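Local atomic coordinates of heptaprenyl diphosphate synthase (HEPPP synthase) subunit 1 family protein (Staphylococcus aureus, PDB entry 5H9D), a protein that probably acts as the smaller partner in a two-chain synthase that makes heptaprenyl diphosphate, pairing here with a farnesyl pyrophosphate synthetase chain. Residues 106-111 with 166-171; 120-125 with 182-187; 80-85 with 92-97. All blocks are in the same frame, centred on the assembly; numbering follows the deposited sequence.

Interaction 1. Residues 106-111 with 166-171; sequences ELKSSL and KKYNQS
With chi1 at 59°, the ring of Tyr168 leaves the backbone between its own N and carbonyl carbon, and this turns it across the side chain of Lys108. Lys108 starts with CG beside its backbone N (chi1 -77°) and then runs out fully extended, so that its methylene chain passes the base of the tyrosine at about a right angle. Two levels of that chain touch: Lys108 CG lies 3.9 Å from Tyr168 CB, and Lys108 CE lies 3.9 Å from Tyr168 CD1. Leu111, one helical turn further on, serves the other half of the ring. The two side chains cross obliquely, and Leu111 CD1 stands 3.8 Å from Tyr168 CD2, with CE2 of the same ring almost as close. The contact is thus apolar along its length and charged only at one end. There Lys108 NZ and Lys167 NZ come within 4.1 Å of each other, both in salt bridges with Asp59 OD2; the shared carboxylate probably offsets much of the cost of burying two ammonium groups together. Lys167 NZ also sits at the edge of the Tyr168 ring, in its plane. At the far end of the ring, Tyr168 OH is hydrogen-bonded to Glu129 OE1, an oxygen that also takes a salt bridge from Lys166 NZ. Acidic groups of two different helices thus bind the polar ends of this irregular segment. Segment 106-111 lies near the end of helix 91-112, where Glu106 also binds Ser23 and Lys24 of the farnesyl pyrophosphate synthetase chain; Asp59 is supplied by helix 43-65 and Glu129 by helix 118-140, while Lys166 and Asn169 rest on Leu177 of helix 174-180.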
loop_
_atom_site.group_PDB
_atom_site.type_symbol
_atom_site.label_atom_id
_atom_site.label_comp_id
_atom_site.label_asym_id
_atom_site.label_seq_id
_atom_site.Cartn_x
_atom_site.Cartn_y
_atom_site.Cartn_z
ATOM N N GLU C 106 0.135 -11.211 13.322
ATOM C CA GLU C 106 -0.069 -12.662 13.391
ATOM C C GLU C 106 -0.820 -12.984 14.708
ATOM O O GLU C 106 -1.789 -13.753 14.702
ATOM C CB GLU C 106 1.279 -13.433 13.367
ATOM C CG GLU C 106 1.916 -13.614 12.013
ATOM C CD GLU C 106 3.330 -14.243 12.102
ATOM O OE1 GLU C 106 4.110 -13.842 12.999
ATOM O OE2 GLU C 106 3.686 -15.121 11.278
ATOM N N LEU C 107 -0.382 -12.403 15.829
ATOM C CA LEU C 107 -1.064 -12.685 17.081
ATOM C C LEU C 107 -2.526 -12.255 17.040
ATOM O O LEU C 107 -3.384 -13.033 17.424
ATOM C CB LEU C 107 -0.347 -12.040 18.265
ATOM C CG LEU C 107 1.059 -12.597 18.535
ATOM C CD1 LEU C 107 1.821 -11.687 19.493
ATOM C CD2 LEU C 107 0.962 -13.978 19.073
ATOM N N LYS C 108 -2.829 -11.040 16.570
ATOM C CA LYS C 108 -4.236 -10.608 16.487
ATOM C C LYS C 108 -5.041 -11.582 15.616
ATOM O O LYS C 108 -6.163 -11.946 15.969
ATOM C CB LYS C 108 -4.364 -9.186 15.933
ATOM C CG LYS C 108 -4.032 -8.082 16.924
ATOM C CD LYS C 108 -3.972 -6.695 16.298
ATOM C CE LYS C 108 -3.517 -5.662 17.342
ATOM N NZ LYS C 108 -3.223 -4.262 16.818
ATOM N N SER C 109 -4.476 -12.018 14.497
ATOM C CA SER C 109 -5.177 -12.971 13.638
ATOM C C SER C 109 -5.485 -14.255 14.416
ATOM O O SER C 109 -6.592 -14.814 14.330
ATOM C CB SER C 109 -4.335 -13.321 12.417
ATOM O OG SER C 109 -5.019 -14.239 11.593
ATOM N N SER C 110 -4.493 -14.718 15.163
ATOM C CA SER C 110 -4.649 -15.902 15.957
ATOM C C SER C 110 -5.764 -15.723 17.000
ATOM O O SER C 110 -6.547 -16.644 17.247
ATOM C CB SER C 110 -3.311 -16.238 16.631
ATOM O OG SER C 110 -2.370 -16.746 15.701
ATOM N N LEU C 111 -5.836 -14.548 17.619
ATOM C CA LEU C 111 -6.883 -14.277 18.617
ATOM C C LEU C 111 -8.246 -14.252 17.947
ATOM O O LEU C 111 -9.188 -14.881 18.401
ATOM C CB LEU C 111 -6.643 -12.939 19.346
ATOM C CG LEU C 111 -5.514 -12.962 20.390
ATOM C CD1 LEU C 111 -5.275 -11.561 20.930
ATOM C CD2 LEU C 111 -5.881 -13.938 21.530
ATOM N N LYS C 166 -9.944 -4.293 24.590
ATOM C CA LYS C 166 -9.015 -4.280 23.464
ATOM C C LYS C 166 -9.477 -3.702 22.145
ATOM O O LYS C 166 -9.012 -2.647 21.748
ATOM C CB LYS C 166 -8.545 -5.705 23.201
ATOM C CG LYS C 166 -7.564 -6.240 24.217
ATOM C CD LYS C 166 -7.988 -5.978 25.650
ATOM C CE LYS C 166 -6.857 -6.359 26.594
ATOM N NZ LYS C 166 -5.586 -5.683 26.193
ATOM N N LYS C 167 -10.373 -4.423 21.476
ATOM C CA LYS C 167 -10.931 -4.088 20.153
ATOM C C LYS C 167 -10.481 -5.277 19.322
ATOM O O LYS C 167 -11.223 -5.782 18.474
ATOM C CB LYS C 167 -10.352 -2.797 19.555
ATOM C CG LYS C 167 -8.929 -2.939 19.051
ATOM C CD LYS C 167 -8.141 -1.649 19.214
ATOM C CE LYS C 167 -6.686 -1.845 18.794
ATOM N NZ LYS C 167 -6.000 -2.958 19.509
ATOM N N TYR C 168 -9.243 -5.715 19.573
ATOM C CA TYR C 168 -8.725 -6.893 18.898
ATOM C C TYR C 168 -9.258 -8.120 19.664
ATOM O O TYR C 168 -9.192 -9.261 19.177
ATOM C CB TYR C 168 -7.182 -6.883 18.821
ATOM C CG TYR C 168 -6.421 -6.828 20.128
ATOM C CD1 TYR C 168 -5.765 -5.671 20.526
ATOM C CD2 TYR C 168 -6.359 -7.935 20.960
ATOM C CE1 TYR C 168 -5.072 -5.618 21.725
ATOM C CE2 TYR C 168 -5.672 -7.899 22.163
ATOM C CZ TYR C 168 -5.033 -6.739 22.552
ATOM O OH TYR C 168 -4.418 -6.692 23.794
ATOM N N ASN C 169 -9.806 -7.871 20.857
ATOM C CA ASN C 169 -10.400 -8.934 21.660
ATOM C C ASN C 169 -11.904 -9.002 21.291
ATOM O O ASN C 169 -12.671 -9.744 21.892
ATOM C CB ASN C 169 -10.194 -8.679 23.173
ATOM C CG ASN C 169 -9.083 -9.574 23.803
ATOM O OD1 ASN C 169 -8.095 -9.070 24.344
ATOM N ND2 ASN C 169 -9.263 -10.898 23.745
ATOM N N GLN C 170 -12.301 -8.239 20.272
ATOM C CA GLN C 170 -13.686 -8.201 19.771
ATOM C C GLN C 170 -14.449 -9.549 19.762
ATOM O O GLN C 170 -15.574 -9.617 20.228
ATOM C CB GLN C 170 -13.711 -7.572 18.347
ATOM C CG GLN C 170 -14.321 -8.462 17.224
ATOM C CD GLN C 170 -14.096 -7.937 15.779
ATOM O OE1 GLN C 170 -12.992 -8.024 15.214
ATOM N NE2 GLN C 170 -15.157 -7.402 15.184
ATOM N N SER C 171 -13.860 -10.616 19.236
ATOM C CA SER C 171 -14.557 -11.903 19.198
ATOM C C SER C 171 -14.612 -12.645 20.540
ATOM O O SER C 171 -15.063 -13.793 20.602
ATOM C CB SER C 171 -13.935 -12.823 18.142
ATOM O OG SER C 171 -14.642 -12.765 16.912
#

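Interaction 2. Residues 120-125 with 182-187; sequences EISQAI and KSYLKS
The backbones of Ser122 and Tyr184 approach to 7.0 Å between their CA atoms, a helix on one side and an irregular C-terminal segment on the other. An inverse gamma turn centred on Ser183 shapes that segment within this all-helical fold: the weak bond from Tyr184 N to Lys182 O, 2.9 Å long, closes the turn, and the following backbone curls on so that Lys186 N reaches the same Lys182 O at 3.3 Å. Ser183 OG is hydrogen-bonded to Asp179 O, which ties the turn back to the end of helix 174-180. The turn is followed by Tyr184, whose bond to CB is directed at the helix. Its ring lies flat against Ser122 in a CH-pi contact: Ser122 CB stands 3.7 Å from the ring centroid and only 5° off the ring normal, so the methylene is centred over the face instead of sliding to the rim. The hydroxyl of Ser122 lies over that face as well, but it is modelled too close to the ring to be trusted, and the fine geometry of the CH-pi contact is therefore less sure too. Elsewhere on helix 118-140, Ile121 packs on Leu111 and Ala124 on Leu107; the tyrosine meets the helix on a different flank from the one that packs on helix 91-112. The partner farnesyl pyrophosphate synthetase chain does not touch either segment. Gln123 completes the contact from the margin. It starts out away from the tail, but a bend at chi2 (-65°) swings the amide back, with its plane steeply inclined to the ring at 75°. This leaves Gln123 OE1 approaching the ring obliquely, 3.6 Å from Tyr184 OH and equally near CE2.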
loop_
_atom_site.group_PDB
_atom_site.type_symbol
_atom_site.label_atom_id
_atom_site.label_comp_id
_atom_site.label_asym_id
_atom_site.label_seq_id
_atom_site.Cartn_x
_atom_site.Cartn_y
_atom_site.Cartn_z
ATOM N N GLU C 120 -1.404 -19.001 25.920
ATOM C CA GLU C 120 -1.107 -18.281 24.670
ATOM C C GLU C 120 -1.758 -16.921 24.531
ATOM O O GLU C 120 -1.088 -15.970 24.164
ATOM C CB GLU C 120 -1.497 -19.135 23.474
ATOM C CG GLU C 120 -0.428 -20.098 23.041
ATOM C CD GLU C 120 -0.946 -21.096 22.014
ATOM O OE1 GLU C 120 -0.114 -21.598 21.211
ATOM O OE2 GLU C 120 -2.180 -21.379 22.014
ATOM N N ILE C 121 -3.060 -16.841 24.809
ATOM C CA ILE C 121 -3.801 -15.580 24.728
ATOM C C ILE C 121 -3.103 -14.534 25.589
ATOM O O ILE C 121 -2.899 -13.393 25.173
ATOM C CB ILE C 121 -5.264 -15.744 25.243
ATOM C CG1 ILE C 121 -6.144 -16.291 24.117
ATOM C CG2 ILE C 121 -5.791 -14.410 25.796
ATOM C CD1 ILE C 121 -7.368 -17.008 24.594
ATOM N N SER C 122 -2.728 -14.960 26.788
ATOM C CA SER C 122 -2.069 -14.114 27.751
ATOM C C SER C 122 -0.677 -13.686 27.323
ATOM O O SER C 122 -0.251 -12.562 27.616
ATOM C CB SER C 122 -1.994 -14.849 29.081
ATOM O OG SER C 122 -1.939 -13.911 30.145
ATOM N N GLN C 123 0.046 -14.583 26.658
ATOM C CA GLN C 123 1.375 -14.243 26.184
ATOM C C GLN C 123 1.209 -13.240 25.041
ATOM O O GLN C 123 1.993 -12.281 24.919
ATOM C CB GLN C 123 2.108 -15.476 25.655
ATOM C CG GLN C 123 2.411 -16.571 26.671
ATOM C CD GLN C 123 3.388 -16.136 27.751
ATOM O OE1 GLN C 123 2.984 -15.687 28.845
ATOM N NE2 GLN C 123 4.686 -16.256 27.451
ATOM N N ALA C 124 0.177 -13.469 24.219
ATOM C CA ALA C 124 -0.118 -12.629 23.064
ATOM C C ALA C 124 -0.414 -11.197 23.481
ATOM O O ALA C 124 0.086 -10.239 22.868
ATOM C CB ALA C 124 -1.295 -13.220 22.276
ATOM N N ILE C 125 -1.209 -11.062 24.544
ATOM C CA ILE C 125 -1.603 -9.762 25.080
ATOM C C ILE C 125 -0.419 -8.914 25.535
ATOM O O ILE C 125 -0.348 -7.727 25.241
ATOM C CB ILE C 125 -2.564 -9.927 26.261
ATOM C CG1 ILE C 125 -3.882 -10.504 25.770
ATOM C CG2 ILE C 125 -2.818 -8.598 26.933
ATOM C CD1 ILE C 125 -4.821 -10.810 26.896
ATOM N N LYS C 182 -6.547 -10.036 34.063
ATOM C CA LYS C 182 -6.513 -9.741 35.488
ATOM C C LYS C 182 -5.683 -10.902 36.010
ATOM O O LYS C 182 -4.828 -10.740 36.882
ATOM C CB LYS C 182 -7.919 -9.774 36.104
ATOM C CG LYS C 182 -7.965 -9.259 37.551
ATOM C CD LYS C 182 -9.387 -9.222 38.136
ATOM C CE LYS C 182 -10.264 -8.155 37.474
ATOM N NZ LYS C 182 -11.606 -8.030 38.114
ATOM N N SER C 183 -5.933 -12.074 35.432
ATOM C CA SER C 183 -5.214 -13.283 35.791
ATOM C C SER C 183 -3.897 -13.329 35.028
ATOM O O SER C 183 -3.568 -14.331 34.399
ATOM C CB SER C 183 -6.048 -14.533 35.473
ATOM O OG SER C 183 -6.284 -14.662 34.084
ATOM N N TYR C 184 -3.170 -12.216 35.073
ATOM C CA TYR C 184 -1.858 -12.074 34.445
ATOM C C TYR C 184 -1.382 -10.649 34.647
ATOM O O TYR C 184 -0.715 -10.064 33.798
ATOM C CB TYR C 184 -1.879 -12.435 32.953
ATOM C CG TYR C 184 -1.009 -13.651 32.635
ATOM C CD1 TYR C 184 -1.432 -14.948 32.959
ATOM C CD2 TYR C 184 0.249 -13.504 32.029
ATOM C CE1 TYR C 184 -0.632 -16.063 32.691
ATOM C CE2 TYR C 184 1.061 -14.615 31.756
ATOM C CZ TYR C 184 0.612 -15.893 32.091
ATOM O OH TYR C 184 1.399 -16.997 31.831
ATOM N N LEU C 185 -1.774 -10.113 35.799
ATOM C CA LEU C 185 -1.430 -8.778 36.280
ATOM C C LEU C 185 -1.162 -9.073 37.748
ATOM O O LEU C 185 -0.256 -8.517 38.372
ATOM C CB LEU C 185 -2.620 -7.819 36.161
ATOM C CG LEU C 185 -2.355 -6.336 36.451
ATOM C CD1 LEU C 185 -3.627 -5.538 36.208
ATOM C CD2 LEU C 185 -1.874 -6.152 37.880
ATOM N N LYS C 186 -1.984 -9.973 38.280
ATOM C CA LYS C 186 -1.873 -10.432 39.656
ATOM C C LYS C 186 -0.919 -11.620 39.600
ATOM O O LYS C 186 -1.119 -12.636 40.264
ATOM C CB LYS C 186 -3.250 -10.866 40.179
ATOM C CG LYS C 186 -4.256 -9.711 40.322
ATOM C CD LYS C 186 -5.678 -10.193 40.611
ATOM C CE LYS C 186 -6.213 -11.030 39.463
ATOM N NZ LYS C 186 -7.659 -11.331 39.588
ATOM N N SER C 187 0.115 -11.470 38.776
ATOM C CA SER C 187 1.135 -12.493 38.573
ATOM C C SER C 187 2.366 -11.829 37.971
ATOM O O SER C 187 3.483 -12.009 38.452
ATOM C CB SER C 187 0.625 -13.566 37.612
ATOM O OG SER C 187 0.430 -13.026 36.317
#

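Interaction 3. Residues 80-85 with 92-97; sequences HFYTLL and SFQNEI
Leu85 meets Phe93, Gln94 and Ile97 where two helices joined by a short connection pack as an alpha-helical hairpin, their short segments running roughly antiparallel at 145° with axes 11.4 Å apart. Aliphatic packing forms the centre. Leu85 points at the second helix, and its CD1 methyl rests against the stem of Gln94, 3.3 Å from Gln94 CG, the two side chains crossing at about a right angle. Gln94 CG lies anti to the backbone N (chi1 -167°), which carries it across to the leucine methyl. Ile97 closes this patch, with its CG2 methyl 4.1 Å from Leu85 CD1. Aromatic contacts flank it. The Phe81 ring presents its edge to the isoleucine, CZ lying 3.5 Å from Ile97 CG2, which sits close to the ring plane; the two side chains come from opposite directions. Phe93 receives the other leucine methyl obliquely, its CE2 being 4.0 Å from Leu85 CD2, and the same ring meets Phe140 edge-to-face and packs on Ile135 of helix 118-140. The Gln94 amide lies obliquely beside the Tyr82 ring, planes 60° apart; which amide atom points at it is not secure. The tyrosine hydroxyl is hydrogen-bonded to ND1 of His130 of the farnesyl pyrophosphate synthetase chain, and Gln94 also packs on Leu118 of that chain. Within the second helix, Ser92 O accepts both Asn95 N and Glu96 N, and Phe93 N is bound by Asp90 OD1 at the helix start. No hydrogen bond is found between the two segments; their contact is largely side-chain packing, while the tyrosine hydroxyl reaches the partner chain, so this hairpin also takes part in the subunit interface.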
loop_
_atom_site.group_PDB
_atom_site.type_symbol
_atom_site.label_atom_id
_atom_site.label_comp_id
_atom_site.label_asym_id
_atom_site.label_seq_id
_atom_site.Cartn_x
_atom_site.Cartn_y
_atom_site.Cartn_z
ATOM N N HIS C 80 3.141 6.851 6.980
ATOM C CA HIS C 80 3.816 7.928 7.664
ATOM C C HIS C 80 4.910 7.339 8.549
ATOM O O HIS C 80 6.029 7.833 8.570
ATOM C CB HIS C 80 2.832 8.742 8.502
ATOM C CG HIS C 80 3.487 9.852 9.264
ATOM N ND1 HIS C 80 4.768 10.286 8.984
ATOM C CD2 HIS C 80 3.052 10.607 10.302
ATOM C CE1 HIS C 80 5.094 11.257 9.818
ATOM N NE2 HIS C 80 4.072 11.470 10.627
ATOM N N PHE C 81 4.574 6.273 9.263
ATOM C CA PHE C 81 5.516 5.582 10.141
ATOM C C PHE C 81 6.846 5.229 9.482
ATOM O O PHE C 81 7.879 5.215 10.152
ATOM C CB PHE C 81 4.875 4.284 10.668
ATOM C CG PHE C 81 5.862 3.295 11.277
ATOM C CD1 PHE C 81 6.191 3.353 12.635
ATOM C CD2 PHE C 81 6.416 2.273 10.504
ATOM C CE1 PHE C 81 7.039 2.417 13.208
ATOM C CE2 PHE C 81 7.266 1.332 11.070
ATOM C CZ PHE C 81 7.575 1.407 12.432
ATOM N N TYR C 82 6.824 4.927 8.183
ATOM C CA TYR C 82 8.048 4.526 7.489
ATOM C C TYR C 82 8.907 5.697 6.996
ATOM O O TYR C 82 10.139 5.608 6.976
ATOM C CB TYR C 82 7.681 3.523 6.367
ATOM C CG TYR C 82 8.781 3.066 5.404
ATOM C CD1 TYR C 82 10.116 2.884 5.812
ATOM C CD2 TYR C 82 8.455 2.729 4.088
ATOM C CE1 TYR C 82 11.076 2.373 4.929
ATOM C CE2 TYR C 82 9.405 2.216 3.207
ATOM C CZ TYR C 82 10.704 2.039 3.626
ATOM O OH TYR C 82 11.587 1.504 2.710
ATOM N N THR C 83 8.273 6.795 6.605
ATOM C CA THR C 83 9.045 7.954 6.178
ATOM C C THR C 83 9.879 8.304 7.396
ATOM O O THR C 83 11.002 8.790 7.281
ATOM C CB THR C 83 8.142 9.133 5.847
ATOM O OG1 THR C 83 7.113 9.231 6.837
ATOM C CG2 THR C 83 7.521 8.954 4.476
ATOM N N LEU C 84 9.286 8.024 8.556
ATOM C CA LEU C 84 9.853 8.236 9.881
ATOM C C LEU C 84 10.969 7.219 10.152
ATOM O O LEU C 84 12.022 7.582 10.667
ATOM C CB LEU C 84 8.753 8.092 10.923
ATOM C CG LEU C 84 8.438 9.239 11.886
ATOM C CD1 LEU C 84 8.444 10.584 11.164
ATOM C CD2 LEU C 84 7.073 8.960 12.532
ATOM N N LEU C 85 10.760 5.944 9.835
ATOM C CA LEU C 85 11.851 4.996 10.044
ATOM C C LEU C 85 12.963 5.479 9.115
ATOM O O LEU C 85 14.150 5.329 9.406
ATOM C CB LEU C 85 11.469 3.568 9.639
ATOM C CG LEU C 85 10.438 2.731 10.399
ATOM C CD1 LEU C 85 10.537 1.327 9.862
ATOM C CD2 LEU C 85 10.666 2.737 11.920
ATOM N N SER C 92 19.139 -1.288 11.388
ATOM C CA SER C 92 18.817 -2.478 12.184
ATOM C C SER C 92 17.525 -2.346 12.972
ATOM O O SER C 92 16.857 -3.347 13.232
ATOM C CB SER C 92 19.949 -2.820 13.157
ATOM O OG SER C 92 20.723 -3.892 12.647
ATOM N N PHE C 93 17.192 -1.117 13.364
ATOM C CA PHE C 93 15.977 -0.847 14.120
ATOM C C PHE C 93 14.765 -1.161 13.263
ATOM O O PHE C 93 13.724 -1.572 13.782
ATOM C CB PHE C 93 15.940 0.617 14.554
ATOM C CG PHE C 93 14.623 1.052 15.134
ATOM C CD1 PHE C 93 13.981 0.284 16.097
ATOM C CD2 PHE C 93 14.039 2.244 14.733
ATOM C CE1 PHE C 93 12.768 0.699 16.660
ATOM C CE2 PHE C 93 12.836 2.673 15.280
ATOM C CZ PHE C 93 12.195 1.898 16.250
ATOM N N GLN C 94 14.913 -0.973 11.951
ATOM C CA GLN C 94 13.828 -1.247 11.018
ATOM C C GLN C 94 13.524 -2.745 10.862
ATOM O O GLN C 94 12.423 -3.113 10.439
ATOM C CB GLN C 94 14.116 -0.656 9.643
ATOM C CG GLN C 94 12.865 -0.667 8.771
ATOM C CD GLN C 94 13.159 -0.531 7.297
ATOM O OE1 GLN C 94 13.713 -1.443 6.675
ATOM N NE2 GLN C 94 12.788 0.613 6.722
ATOM N N ASN C 95 14.504 -3.587 11.193
ATOM C CA ASN C 95 14.377 -5.043 11.123
ATOM C C ASN C 95 13.571 -5.415 12.350
ATOM O O ASN C 95 12.407 -5.820 12.249
ATOM C CB ASN C 95 15.775 -5.695 11.170
ATOM C CG ASN C 95 15.747 -7.250 11.058
ATOM O OD1 ASN C 95 16.031 -7.947 12.035
ATOM N ND2 ASN C 95 15.434 -7.781 9.867
ATOM N N GLU C 96 14.193 -5.247 13.512
ATOM C CA GLU C 96 13.554 -5.542 14.793
ATOM C C GLU C 96 12.111 -5.054 14.848
ATOM O O GLU C 96 11.214 -5.768 15.290
ATOM C CB GLU C 96 14.329 -4.866 15.925
ATOM C CG GLU C 96 15.718 -5.412 16.151
ATOM C CD GLU C 96 15.687 -6.714 16.941
ATOM O OE1 GLU C 96 15.216 -7.739 16.375
ATOM O OE2 GLU C 96 16.119 -6.708 18.130
ATOM N N ILE C 97 11.902 -3.825 14.395
ATOM C CA ILE C 97 10.584 -3.216 14.426
ATOM C C ILE C 97 9.583 -3.831 13.438
ATOM O O ILE C 97 8.416 -4.024 13.791
ATOM C CB ILE C 97 10.713 -1.662 14.269
ATOM C CG1 ILE C 97 10.223 -0.979 15.546
ATOM C CG2 ILE C 97 9.928 -1.156 13.096
ATOM C CD1 ILE C 97 8.743 -1.169 15.832
#

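Overall arrangement
Along the chain interaction 3 comes first and is complete before the other two begin, whereas interactions 1 and 2 alternate their segments. Helix 91-112 carries both interaction 3, near its start, and interaction 1, near its end, with centres 23 Å apart and no direct touch. Interactions 1 and 2 adjoin, 14 Å between centres, through Leu111 CD2 and Ile121 CG1 at 3.5 Å, where consecutive helices 91-112 and 118-140 pack together. Interaction 2 lies on the opposite side of the chain's centre from interaction 3, about 28 Å away between centres. The contacts are thus spread along the helical bundle, and interactions 1 and 3 also border the farnesyl pyrophosphate synthetase chain.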